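Local coordinates for acylphosphatase (Coxiella burnetii, PDB 3TRG), which catalyses the hydrolysis of acyl phosphates to a carboxylate and inorganic phosphate, at residues Val25-Arg28 with Glu29-Arg32. Residues are numbered along the deposited sequence; the frame is centred on the assembly and turned at random.
Sequences VFFR and ESVR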
ATOM      1  N   VAL A  25       5.591   6.485 -13.530  1.00 12.32           N
ATOM      2  CA  VAL A  25       4.267   7.064 -13.310  1.00 11.73           C
ATOM      3  C   VAL A  25       4.098   7.509 -11.856  1.00 10.12           C
ATOM      4  O   VAL A  25       2.981   7.635 -11.354  1.00 11.09           O
ATOM      5  CB  VAL A  25       3.129   6.088 -13.706  1.00 11.32           C
ATOM      6  CG1 VAL A  25       3.180   5.792 -15.206  1.00 14.75           C
ATOM      7  CG2 VAL A  25       3.205   4.793 -12.894  1.00 13.25           C
ATOM      8  N   PHE A  26       5.219   7.753 -11.186  1.00  7.44           N
ATOM      9  CA  PHE A  26       5.186   8.226  -9.809  1.00  7.38           C
ATOM     10  C   PHE A  26       4.349   7.296  -8.931  1.00  8.29           C
ATOM     11  O   PHE A  26       3.590   7.748  -8.072  1.00  9.18           O
ATOM     12  CB  PHE A  26       4.634   9.656  -9.749  1.00 10.03           C
ATOM     13  CG  PHE A  26       5.494  10.672 -10.453  1.00 10.66           C
ATOM     14  CD1 PHE A  26       6.746  10.997  -9.964  1.00 12.20           C
ATOM     15  CD2 PHE A  26       5.041  11.313 -11.596  1.00 11.45           C
ATOM     16  CE1 PHE A  26       7.540  11.941 -10.609  1.00 11.33           C
ATOM     17  CE2 PHE A  26       5.825  12.253 -12.241  1.00 12.37           C
ATOM     18  CZ  PHE A  26       7.073  12.568 -11.749  1.00 11.46           C
ATOM     19  N   PHE A  27       4.492   5.992  -9.138  1.00  8.71           N
ATOM     20  CA  PHE A  27       3.678   5.039  -8.385  1.00  8.51           C
ATOM     21  C   PHE A  27       3.929   5.088  -6.872  1.00 10.17           C
ATOM     22  O   PHE A  27       2.974   5.106  -6.086  1.00  9.69           O
ATOM     23  CB  PHE A  27       3.840   3.614  -8.925  1.00 10.36           C
ATOM     24  CG  PHE A  27       2.605   2.775  -8.765  1.00 10.42           C
ATOM     25  CD1 PHE A  27       2.198   2.365  -7.509  1.00  9.28           C
ATOM     26  CD2 PHE A  27       1.844   2.412  -9.867  1.00 11.83           C
ATOM     27  CE1 PHE A  27       1.049   1.603  -7.347  1.00 10.97           C
ATOM     28  CE2 PHE A  27       0.695   1.651  -9.714  1.00 11.77           C
ATOM     29  CZ  PHE A  27       0.299   1.246  -8.456  1.00 10.46           C
ATOM     30  N   ARG A  28       5.199   5.138  -6.467  1.00 10.27           N
ATOM     31  CA  ARG A  28       5.557   5.229  -5.049  1.00 11.87           C
ATOM     32  C   ARG A  28       4.872   6.408  -4.376  1.00 10.16           C
ATOM     33  O   ARG A  28       4.225   6.261  -3.343  1.00  9.48           O
ATOM     34  CB  ARG A  28       7.072   5.390  -4.876  1.00 14.34           C
ATOM     35  CG  ARG A  28       7.898   4.141  -5.098  1.00 17.59           C
ATOM     36  CD  ARG A  28       9.372   4.445  -4.846  1.00 17.58           C
ATOM     37  NE  ARG A  28       9.666   5.807  -5.266  1.00 20.69           N
ATOM     38  CZ  ARG A  28      10.437   6.657  -4.597  1.00 23.24           C
ATOM     39  NH1 ARG A  28      11.035   6.284  -3.474  1.00 23.34           N
ATOM     40  NH2 ARG A  28      10.614   7.884  -5.063  1.00 22.18           N
ATOM     41  N   GLU A  29       5.038   7.590  -4.957  1.00  9.00           N
ATOM     42  CA  GLU A  29       4.468   8.795  -4.370  1.00 10.03           C
ATOM     43  C   GLU A  29       2.946   8.716  -4.282  1.00  9.78           C
ATOM     44  O   GLU A  29       2.356   9.169  -3.304  1.00 10.68           O
ATOM     45  CB  GLU A  29       4.910  10.044  -5.138  1.00 10.94           C
ATOM     46  CG  GLU A  29       6.414  10.315  -5.052  1.00 11.69           C
ATOM     47  CD  GLU A  29       7.216   9.571  -6.104  1.00 13.28           C
ATOM     48  OE1 GLU A  29       6.640   8.763  -6.861  1.00 10.35           O
ATOM     49  OE2 GLU A  29       8.441   9.808  -6.183  1.00 16.76           O
ATOM     50  N   SER A  30       2.316   8.119  -5.289  1.00  7.45           N
ATOM     51  CA  SER A  30       0.854   8.046  -5.332  1.00  8.36           C
ATOM     52  C   SER A  30       0.312   7.119  -4.248  1.00  9.65           C
ATOM     53  O   SER A  30      -0.747   7.374  -3.670  1.00 10.06           O
ATOM     54  CB  SER A  30       0.358   7.613  -6.720  1.00 11.65           C
ATOM     55  OG  SER A  30       0.463   6.213  -6.918  1.00 14.36           O
ATOM     56  N   VAL A  31       1.047   6.045  -3.975  1.00  8.44           N
ATOM     57  CA  VAL A  31       0.677   5.117  -2.910  1.00  7.62           C
ATOM     58  C   VAL A  31       0.800   5.810  -1.550  1.00  7.11           C
ATOM     59  O   VAL A  31      -0.104   5.715  -0.714  1.00  8.56           O
ATOM     60  CB  VAL A  31       1.546   3.842  -2.938  1.00  8.20           C
ATOM     61  CG1 VAL A  31       1.307   2.999  -1.694  1.00  8.48           C
ATOM     62  CG2 VAL A  31       1.260   3.029  -4.203  1.00 10.47           C
ATOM     63  N   ARG A  32       1.903   6.524  -1.335  1.00  7.84           N
ATOM     64  CA  ARG A  32       2.087   7.245  -0.071  1.00  7.80           C
ATOM     65  C   ARG A  32       0.963   8.251   0.156  1.00  9.52           C
ATOM     66  O   ARG A  32       0.408   8.341   1.253  1.00  8.59           O
ATOM     67  CB  ARG A  32       3.445   7.950  -0.012  1.00  6.33           C
ATOM     68  CG  ARG A  32       3.628   8.819   1.236  1.00  9.04           C
ATOM     69  CD  ARG A  32       4.868   9.712   1.137  1.00  7.99           C
ATOM     70  NE  ARG A  32       4.770  10.606  -0.015  1.00 13.01           N
ATOM     71  CZ  ARG A  32       5.811  11.145  -0.641  1.00 13.71           C
ATOM     72  NH1 ARG A  32       7.047  10.889  -0.226  1.00 13.93           N
ATOM     73  NH2 ARG A  32       5.614  11.937  -1.690  1.00 14.44           N
TER
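Glu29 divides its carboxylate between Arg28 in the first helical turn and Phe26 at the N-cap just before it. Glu29 OE2 meets Arg28 NH2 at 3.1 Å in a salt bridge whose hydrogen bond is weak and bent, the guanidinium and carboxylate planes standing nearly perpendicular (88°). Glu29 OE1 reaches back to 3.3 Å from Phe26 CA and lies at the edge of the Phe26 ring, in its plane. With CG beside the backbone N, a bend at chi2 (86°) turns the Glu29 carboxylate toward both partners. Deeper in, Val31 sets CG2 against the edge of the Phe27 ring, 3.5 Å from CE1. Phe27 O accepts twice: from Val31 N at 3.0 Å, as the ordinary i to i+4 helical bond, and from Ser30 OG at 2.9 Å. With chi1 at 79°, the Ser30 hydroxyl turns back to that carbonyl and donates its proton within the helix. The bonds from Ser30 N to Phe26 O and from Arg32 N to Arg28 O continue the winding. The stronger partner of Arg28, predicted to be catalytic, is the C-terminal carboxylate of Arg98, salt-bridged to NH1; its side chain also touches Asn46, the other predicted active-site residue. Val25 and Phe26 end the loop that in acylphosphatases cradles the substrate phosphate. Helix 27-37 packs through Val31 onto Val44 of strand 41-46, Phe95 of strand 95-97 and Trp69 of helix 60-69.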